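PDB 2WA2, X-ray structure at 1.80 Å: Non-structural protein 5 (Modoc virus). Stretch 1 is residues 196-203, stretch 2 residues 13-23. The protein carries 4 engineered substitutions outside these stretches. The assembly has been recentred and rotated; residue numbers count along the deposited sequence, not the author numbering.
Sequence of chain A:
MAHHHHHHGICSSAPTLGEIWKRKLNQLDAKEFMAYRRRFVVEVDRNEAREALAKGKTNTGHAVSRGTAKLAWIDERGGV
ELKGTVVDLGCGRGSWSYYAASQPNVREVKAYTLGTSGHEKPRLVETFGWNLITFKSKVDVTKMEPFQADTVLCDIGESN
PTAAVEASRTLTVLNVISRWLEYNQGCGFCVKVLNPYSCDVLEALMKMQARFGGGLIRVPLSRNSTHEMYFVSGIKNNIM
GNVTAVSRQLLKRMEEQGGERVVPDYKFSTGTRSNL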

# COMPACT_ATOMS: atom_id res chain seq x y z
N PRO A 196 -7.31 -6.25 3.55
CA PRO A 196 -7.92 -6.70 2.31
C PRO A 196 -8.93 -7.84 2.47
O PRO A 196 -9.54 -8.20 1.48
CB PRO A 196 -6.72 -7.22 1.51
CG PRO A 196 -5.85 -7.83 2.56
CD PRO A 196 -6.01 -6.93 3.79
N TYR A 197 -9.10 -8.38 3.68
CA TYR A 197 -10.01 -9.53 3.88
C TYR A 197 -11.42 -9.17 4.32
O TYR A 197 -12.32 -10.00 4.27
CB TYR A 197 -9.42 -10.56 4.84
CG TYR A 197 -9.00 -9.97 6.15
CD1 TYR A 197 -9.91 -9.81 7.20
CD2 TYR A 197 -7.69 -9.59 6.35
CE1 TYR A 197 -9.51 -9.26 8.40
CE2 TYR A 197 -7.27 -9.05 7.55
CZ TYR A 197 -8.19 -8.88 8.55
OH TYR A 197 -7.76 -8.32 9.72
N SER A 198 -11.62 -7.93 4.73
CA SER A 198 -12.93 -7.46 5.12
C SER A 198 -13.87 -7.54 3.90
O SER A 198 -13.48 -7.20 2.77
CB SER A 198 -12.79 -6.03 5.64
OG SER A 198 -13.98 -5.29 5.48
N CYS A 199 -15.11 -8.00 4.11
CA CYS A 199 -16.03 -8.14 3.00
C CYS A 199 -16.27 -6.83 2.25
O CYS A 199 -16.24 -6.85 1.02
CB CYS A 199 -17.36 -8.78 3.41
SG CYS A 199 -18.41 -9.01 1.90
N ASP A 200 -16.50 -5.72 2.95
CA ASP A 200 -16.71 -4.43 2.27
C ASP A 200 -15.51 -4.02 1.41
O ASP A 200 -15.66 -3.47 0.30
CB ASP A 200 -17.11 -3.28 3.22
CG ASP A 200 -16.19 -3.13 4.41
OD1 ASP A 200 -15.09 -3.75 4.45
OD2 ASP A 200 -16.56 -2.36 5.33
N VAL A 201 -14.32 -4.29 1.93
CA VAL A 201 -13.11 -3.97 1.20
C VAL A 201 -13.00 -4.86 -0.04
O VAL A 201 -12.65 -4.37 -1.10
CB VAL A 201 -11.82 -4.10 2.07
CG1 VAL A 201 -10.57 -3.91 1.17
CG2 VAL A 201 -11.83 -3.05 3.19
N LEU A 202 -13.25 -6.15 0.11
CA LEU A 202 -13.18 -7.07 -1.04
C LEU A 202 -14.10 -6.62 -2.17
O LEU A 202 -13.68 -6.54 -3.34
CB LEU A 202 -13.47 -8.52 -0.62
CG LEU A 202 -12.38 -9.34 0.07
CD1 LEU A 202 -13.02 -10.60 0.71
CD2 LEU A 202 -11.28 -9.70 -0.89
N GLU A 203 -15.34 -6.28 -1.82
CA GLU A 203 -16.30 -5.76 -2.82
C GLU A 203 -15.84 -4.44 -3.46
O GLU A 203 -15.98 -4.25 -4.68
CB GLU A 203 -17.68 -5.64 -2.23
CG GLU A 203 -18.22 -7.01 -1.90
CD GLU A 203 -19.69 -7.03 -1.55
OE1 GLU A 203 -20.23 -5.98 -1.10
OE2 GLU A 203 -20.29 -8.13 -1.69
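Stretch 2 (13-23) SAPTLGEIWKR

Stretch 2 is helical from Ala-14 through Arg-23, and its backbone hydrogen bonds run in the regular i to i+4 pattern, from Leu-17 N to Ser-13 O at 2.9 Å through Arg-23 N to Glu-19 O at 3.0 Å. It lies against the loop and first helical turn of stretch 1, where Ser-198 occupies the N-cap position and the helix begins at Cys-199. The two helix axes cross at 128°, so their directions are more opposed than aligned, and they come no nearer than 10.6 Å. Most of the close packing is made by Tyr-197, which precedes the helix of stretch 1, and the backbones approach best where the CA atoms of Tyr-197 and Pro-15 stand 5.0 Å apart.

Tyr-197 covers the most surface. Its CB points toward stretch 2, and with chi1 in the p well the ring lies along the first turns of the helix. Gly-18 sits over one face of this ring: its CA is 3.6 Å from the ring centroid and only 14° off the ring normal, a CH-pi contact. Glycine suits the place because an ideal CB here would point toward stretch 1 and lie 2.1 Å from Tyr-197 CG, an outright clash. With no side chain in the way, the ring can rest on the backbone itself, Tyr-197 CE1 reaching 3.5 Å from Gly-18 C. Farther along the helix, Tyr-197 OH meets the edge of the Trp-21 ring, 3.9 Å from Trp-21 CZ3, and lies 3.7 Å from Lys-22 CB. Lys-22 thus offers the aliphatic base of its side chain, while its end leads away to a hydrogen bond elsewhere in the structure.

Pro-15 is the second anchor. As a first-turn helix residue it loses little by having no backbone N-H, since that position needs no donor for the helix's own bonding. Its CA makes a CA-H...O contact with Tyr-197 O at 3.2 Å, and its compact ring provides an apolar surface for Cys-199, with Pro-15 CG 3.8 Å from Cys-199 CB.

Ala-14 completes the patch. Its CB points toward stretch 1 and is 3.5 Å from Leu-202 CD1, methyl against methyl; the CA-to-CB bond of Leu-202 also points toward stretch 2. Ala-14 O, 3.7 Å from Tyr-197 CB, accepts the helical hydrogen bond from Gly-18 N. No hydrogen bond joins the stretches; the 340 Å² they bury is a matter of apolar contacts, the CH-pi contact of Gly-18 and the CA-H...O contact of Pro-15.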

# COMPACT_ATOMS: atom_id res chain seq x y z
N SER A 13 -15.32 -17.17 2.63
CA SER A 13 -14.37 -17.53 3.73
C SER A 13 -13.40 -16.42 4.12
O SER A 13 -12.84 -16.46 5.22
CB SER A 13 -13.56 -18.78 3.36
OG SER A 13 -12.53 -18.49 2.43
N ALA A 14 -13.17 -15.46 3.21
CA ALA A 14 -12.08 -14.49 3.39
C ALA A 14 -12.18 -13.69 4.70
O ALA A 14 -11.21 -13.68 5.47
CB ALA A 14 -11.96 -13.57 2.19
N PRO A 15 -13.34 -13.05 4.96
CA PRO A 15 -13.44 -12.31 6.21
C PRO A 15 -13.24 -13.20 7.44
O PRO A 15 -12.58 -12.78 8.38
CB PRO A 15 -14.87 -11.72 6.17
CG PRO A 15 -15.20 -11.65 4.69
CD PRO A 15 -14.58 -12.92 4.16
N THR A 16 -13.81 -14.41 7.43
CA THR A 16 -13.62 -15.35 8.54
C THR A 16 -12.13 -15.63 8.79
O THR A 16 -11.65 -15.42 9.90
CB THR A 16 -14.38 -16.68 8.32
OG1 THR A 16 -15.78 -16.42 8.41
CG2 THR A 16 -14.01 -17.69 9.44
N LEU A 17 -11.41 -16.08 7.76
CA LEU A 17 -10.01 -16.46 7.90
C LEU A 17 -9.07 -15.28 8.30
O LEU A 17 -8.18 -15.43 9.14
CB LEU A 17 -9.50 -17.09 6.61
CG LEU A 17 -9.89 -18.53 6.29
CD1 LEU A 17 -9.32 -18.82 4.95
CD2 LEU A 17 -9.37 -19.55 7.35
N GLY A 18 -9.26 -14.12 7.68
CA GLY A 18 -8.44 -12.96 8.06
C GLY A 18 -8.78 -12.51 9.46
O GLY A 18 -7.89 -12.05 10.22
N GLU A 19 -10.05 -12.65 9.84
CA GLU A 19 -10.47 -12.27 11.17
C GLU A 19 -9.90 -13.20 12.22
O GLU A 19 -9.61 -12.76 13.33
CB GLU A 19 -12.00 -12.24 11.31
CG GLU A 19 -12.65 -10.94 10.85
CD GLU A 19 -14.16 -11.07 10.69
OE1 GLU A 19 -14.80 -11.90 11.40
OE2 GLU A 19 -14.71 -10.34 9.83
N ILE A 20 -9.83 -14.49 11.89
CA ILE A 20 -9.16 -15.47 12.76
C ILE A 20 -7.69 -15.09 12.96
O ILE A 20 -7.20 -15.01 14.11
CB ILE A 20 -9.28 -16.91 12.21
CG1 ILE A 20 -10.74 -17.37 12.26
CG2 ILE A 20 -8.35 -17.87 12.99
CD1 ILE A 20 -10.98 -18.71 11.44
N TRP A 21 -7.00 -14.81 11.84
CA TRP A 21 -5.61 -14.36 11.86
C TRP A 21 -5.48 -13.14 12.77
O TRP A 21 -4.60 -13.13 13.65
CB TRP A 21 -5.08 -14.05 10.44
CG TRP A 21 -3.78 -13.25 10.48
CD1 TRP A 21 -2.52 -13.75 10.63
CD2 TRP A 21 -3.64 -11.82 10.39
NE1 TRP A 21 -1.60 -12.70 10.63
CE2 TRP A 21 -2.26 -11.51 10.51
CE3 TRP A 21 -4.56 -10.75 10.24
CZ2 TRP A 21 -1.77 -10.19 10.47
CZ3 TRP A 21 -4.07 -9.43 10.22
CH2 TRP A 21 -2.68 -9.17 10.32
N LYS A 22 -6.38 -12.17 12.62
CA LYS A 22 -6.27 -10.95 13.44
C LYS A 22 -6.41 -11.23 14.96
O LYS A 22 -5.66 -10.68 15.78
CB LYS A 22 -7.32 -9.94 13.02
CG LYS A 22 -7.15 -8.56 13.67
CD LYS A 22 -6.00 -7.82 12.99
CE LYS A 22 -5.85 -6.47 13.52
NZ LYS A 22 -4.72 -5.76 12.84
N ARG A 23 -7.40 -12.03 15.30
CA ARG A 23 -7.69 -12.32 16.72
C ARG A 23 -6.55 -13.14 17.30
O ARG A 23 -6.08 -12.87 18.41
CB ARG A 23 -9.03 -13.03 16.85
CG ARG A 23 -10.21 -12.04 16.75
CD ARG A 23 -11.57 -12.68 17.08
NE ARG A 23 -12.56 -11.61 17.25
CZ ARG A 23 -13.89 -11.73 17.21
NH1 ARG A 23 -14.48 -12.91 16.96
NH2 ARG A 23 -14.64 -10.64 17.39